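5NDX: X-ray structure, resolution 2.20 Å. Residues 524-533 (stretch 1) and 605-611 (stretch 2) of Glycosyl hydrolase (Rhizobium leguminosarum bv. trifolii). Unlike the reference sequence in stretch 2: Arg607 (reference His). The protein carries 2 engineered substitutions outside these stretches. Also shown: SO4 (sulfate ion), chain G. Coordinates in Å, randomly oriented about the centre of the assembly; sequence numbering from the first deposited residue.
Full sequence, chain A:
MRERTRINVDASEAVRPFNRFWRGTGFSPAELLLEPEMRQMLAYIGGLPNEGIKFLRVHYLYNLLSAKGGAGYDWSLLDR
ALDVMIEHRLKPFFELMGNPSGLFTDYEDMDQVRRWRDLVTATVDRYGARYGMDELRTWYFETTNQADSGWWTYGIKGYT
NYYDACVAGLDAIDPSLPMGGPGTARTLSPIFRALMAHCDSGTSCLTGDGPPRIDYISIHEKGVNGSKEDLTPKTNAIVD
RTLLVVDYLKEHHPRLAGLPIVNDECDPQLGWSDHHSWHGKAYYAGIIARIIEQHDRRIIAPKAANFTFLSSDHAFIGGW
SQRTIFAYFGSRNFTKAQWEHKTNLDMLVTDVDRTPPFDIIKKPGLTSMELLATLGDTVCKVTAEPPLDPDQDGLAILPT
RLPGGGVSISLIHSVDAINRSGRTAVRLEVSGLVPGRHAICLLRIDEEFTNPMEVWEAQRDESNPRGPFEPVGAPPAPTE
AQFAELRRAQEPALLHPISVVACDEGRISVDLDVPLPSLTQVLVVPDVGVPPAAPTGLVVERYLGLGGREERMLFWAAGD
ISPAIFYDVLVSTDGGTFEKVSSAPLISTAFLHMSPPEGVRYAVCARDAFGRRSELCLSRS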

# COMPACT_ATOMS: atom_id res chain seq x y z
N VAL A 524 -22.36 -2.01 -0.13
CA VAL A 524 -23.74 -2.44 0.06
C VAL A 524 -23.68 -3.92 0.45
O VAL A 524 -23.29 -4.76 -0.37
N VAL A 525 -23.98 -4.23 1.71
CA VAL A 525 -23.69 -5.55 2.23
C VAL A 525 -24.98 -6.22 2.76
O VAL A 525 -25.79 -5.55 3.34
N PRO A 526 -25.15 -7.54 2.55
CA PRO A 526 -26.33 -8.23 3.04
C PRO A 526 -26.24 -8.49 4.54
O PRO A 526 -25.20 -8.35 5.13
N ASP A 527 -27.37 -8.82 5.13
CA ASP A 527 -27.47 -9.16 6.54
C ASP A 527 -27.21 -10.69 6.68
O ASP A 527 -27.99 -11.48 6.21
N VAL A 528 -26.10 -11.10 7.28
CA VAL A 528 -25.86 -12.54 7.43
C VAL A 528 -26.64 -13.13 8.63
O VAL A 528 -26.54 -14.27 8.87
N GLY A 529 -27.33 -12.32 9.42
CA GLY A 529 -28.18 -12.84 10.45
C GLY A 529 -27.59 -12.96 11.84
O GLY A 529 -28.35 -13.18 12.77
N VAL A 530 -26.27 -12.80 11.99
CA VAL A 530 -25.60 -12.97 13.30
C VAL A 530 -24.57 -11.85 13.48
O VAL A 530 -24.19 -11.22 12.51
N PRO A 531 -24.11 -11.62 14.72
CA PRO A 531 -23.07 -10.64 14.90
C PRO A 531 -21.77 -11.06 14.23
O PRO A 531 -21.60 -12.21 13.90
N PRO A 532 -20.90 -10.11 13.95
CA PRO A 532 -19.63 -10.42 13.33
C PRO A 532 -18.69 -11.18 14.29
O PRO A 532 -18.84 -11.07 15.52
N ALA A 533 -17.73 -11.88 13.73
CA ALA A 533 -16.73 -12.57 14.48
C ALA A 533 -15.84 -11.58 15.26
O ALA A 533 -15.50 -10.48 14.81
N CYS A 605 -13.63 -4.49 19.90
CA CYS A 605 -14.89 -5.07 19.44
C CYS A 605 -15.03 -4.87 17.95
O CYS A 605 -14.62 -3.83 17.44
N ALA A 606 -15.61 -5.83 17.24
CA ALA A 606 -16.01 -5.64 15.87
C ALA A 606 -17.47 -5.25 15.86
O ALA A 606 -18.21 -5.66 16.76
N ARG A 607 -17.84 -4.38 14.91
CA ARG A 607 -19.21 -3.95 14.66
C ARG A 607 -19.52 -4.10 13.18
O ARG A 607 -18.72 -3.69 12.35
N ASP A 608 -20.63 -4.73 12.86
CA ASP A 608 -21.01 -4.86 11.49
C ASP A 608 -21.83 -3.63 11.10
O ASP A 608 -22.15 -2.77 11.94
N ALA A 609 -22.19 -3.56 9.84
CA ALA A 609 -22.90 -2.38 9.35
C ALA A 609 -24.36 -2.32 9.84
O ALA A 609 -25.01 -1.28 9.72
N PHE A 610 -24.87 -3.40 10.45
CA PHE A 610 -26.19 -3.38 11.04
C PHE A 610 -26.15 -2.96 12.52
O PHE A 610 -27.12 -3.08 13.18
N GLY A 611 -25.02 -2.45 13.00
CA GLY A 611 -24.86 -2.07 14.39
C GLY A 611 -24.59 -3.21 15.39
O GLY A 611 -24.50 -2.95 16.56

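The two stretches bury 363 Å² between them without a single direct hydrogen bond across the interface, so the contact rests on van der Waals packing, much of it between side chains and main-chain oxygens, and on one bridging water. Val524, at the head of stretch 1, lies out of reach (chi1 -179°, t). Val525 is the first to engage. Its CA-to-CB bond points toward stretch 2, and with chi1 at -60° (m) its CG2 sits 4.1 Å from Ala609 CB and 4.3 Å from Phe610 CE1, an apolar contact made by one methyl to two neighbours.

Residues Val525 to Asp527 meet the Phe610 ring, which is set by chi1 -57° (m) and chi2 83°; Phe610 has more of its area covered by the other stretch than any other residue of stretch 2. Val525 O meets the ring near its plane, 3.6 Å from Phe610 CZ, while Pro526 O approaches obliquely, 3.4 Å from Phe610 CE1; the CA-to-CB bond of Pro526 points away. Asp527 supplies the face contact: its CB lies 4.0 Å from the centroid of the Phe610 ring and 25° off the normal, which is CH-pi geometry. With chi1 at -180° (t), OD1 of Asp527 lies 2.9 Å from Gly529 N in a hydrogen bond of 149° that ties the loop to itself. Val528 (m) makes no contact with stretch 2. At Gly529, phi/psi of 94/-12 would jam a CB against the preceding carbonyl O, which by itself calls for glycine.

Val530, also m, brings no side chain into contact, but its carbonyl matters. Water 1 donates to Val530 O at 2.7 Å and to Asp608 OD2 at 2.6 Å, bridging two acceptors that stand 3.9 Å apart and could not bond each other directly. Asp608 points toward stretch 1 with chi1 66° (p). Its OD1 accepts a weak bond from Phe610 N (2.9 Å, 127°), within a type I turn closed by Gly611 N to Asp608 O at 3.1 Å.

Pro532, C-gamma endo, points toward stretch 2 and has the largest covered area in stretch 1: its CG lies 4.1 Å from Ala606 CB, and its CD is 3.9 Å from Asp608 OD2. Ala533 turns its CB away, yet its O reaches Ala606 CB at 3.6 Å.

Arg607, which differs from the reference sequence, points away from this packing. Its NH1 donates to SO4 O2 (2.8 Å, 154°) and its NH2 to SO4 O3 (2.6 Å, 147°), holding a sulfate probably derived from the crystallisation liquor; NH1 also makes a weak bond to Gly611 O at 3.0 Å.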

# COMPACT_ATOMS: atom_id res chain seq x y z
CB VAL A 524 -24.55 -2.28 -1.20
CG1 VAL A 524 -25.98 -2.72 -0.96
CG2 VAL A 524 -24.55 -0.81 -1.68
CB VAL A 525 -22.60 -5.54 3.30
CG1 VAL A 525 -21.34 -5.00 2.71
CG2 VAL A 525 -22.98 -4.72 4.52
CB PRO A 526 -26.33 -9.54 2.26
CG PRO A 526 -24.88 -9.81 2.03
CD PRO A 526 -24.29 -8.44 1.74
CB ASP A 527 -28.86 -8.79 7.05
CG ASP A 527 -29.06 -9.10 8.52
OD1 ASP A 527 -28.14 -9.55 9.20
OD2 ASP A 527 -30.18 -8.91 9.00
CB VAL A 528 -24.37 -12.90 7.52
CG1 VAL A 528 -23.62 -12.38 6.29
CG2 VAL A 528 -23.72 -12.40 8.84
CB VAL A 530 -24.86 -14.34 13.38
CG1 VAL A 530 -25.86 -15.49 13.35
CG2 VAL A 530 -23.90 -14.56 12.23
CB PRO A 531 -22.89 -10.57 16.44
CG PRO A 531 -24.10 -11.25 17.00
CD PRO A 531 -24.44 -12.30 15.99
CB PRO A 532 -19.05 -9.04 13.06
CG PRO A 532 -19.54 -8.25 14.20
CD PRO A 532 -20.93 -8.74 14.48
CB ALA A 533 -15.89 -13.42 13.56
CB CYS A 605 -16.08 -4.38 20.15
SG CYS A 605 -15.85 -4.42 21.97
CB ALA A 606 -15.76 -6.87 15.03
CB ARG A 607 -19.45 -2.51 15.06
CG ARG A 607 -19.74 -2.34 16.53
CD ARG A 607 -20.59 -1.10 16.81
NE ARG A 607 -20.61 -0.95 18.26
CZ ARG A 607 -21.47 -1.55 19.08
NH1 ARG A 607 -22.47 -2.29 18.61
NH2 ARG A 607 -21.35 -1.38 20.39
CB ASP A 608 -21.73 -6.17 11.21
CG ASP A 608 -23.09 -6.30 11.89
OD1 ASP A 608 -23.68 -5.29 12.33
OD2 ASP A 608 -23.56 -7.46 11.97
CB ALA A 609 -22.81 -2.32 7.83
CB PHE A 610 -26.87 -4.75 10.83
CG PHE A 610 -26.96 -5.11 9.38
CD1 PHE A 610 -25.90 -5.69 8.74
CD2 PHE A 610 -28.07 -4.76 8.64
CE1 PHE A 610 -25.95 -5.98 7.39
CE2 PHE A 610 -28.12 -5.02 7.28
CZ PHE A 610 -27.05 -5.62 6.67
S SO4 G . -23.64 -2.97 22.33
O1 SO4 G . -25.02 -2.62 22.75
O2 SO4 G . -23.65 -3.34 20.90
O3 SO4 G . -22.75 -1.80 22.54
O4 SO4 G . -23.14 -4.11 23.13
O HOH W 1 -22.42 -9.68 11.11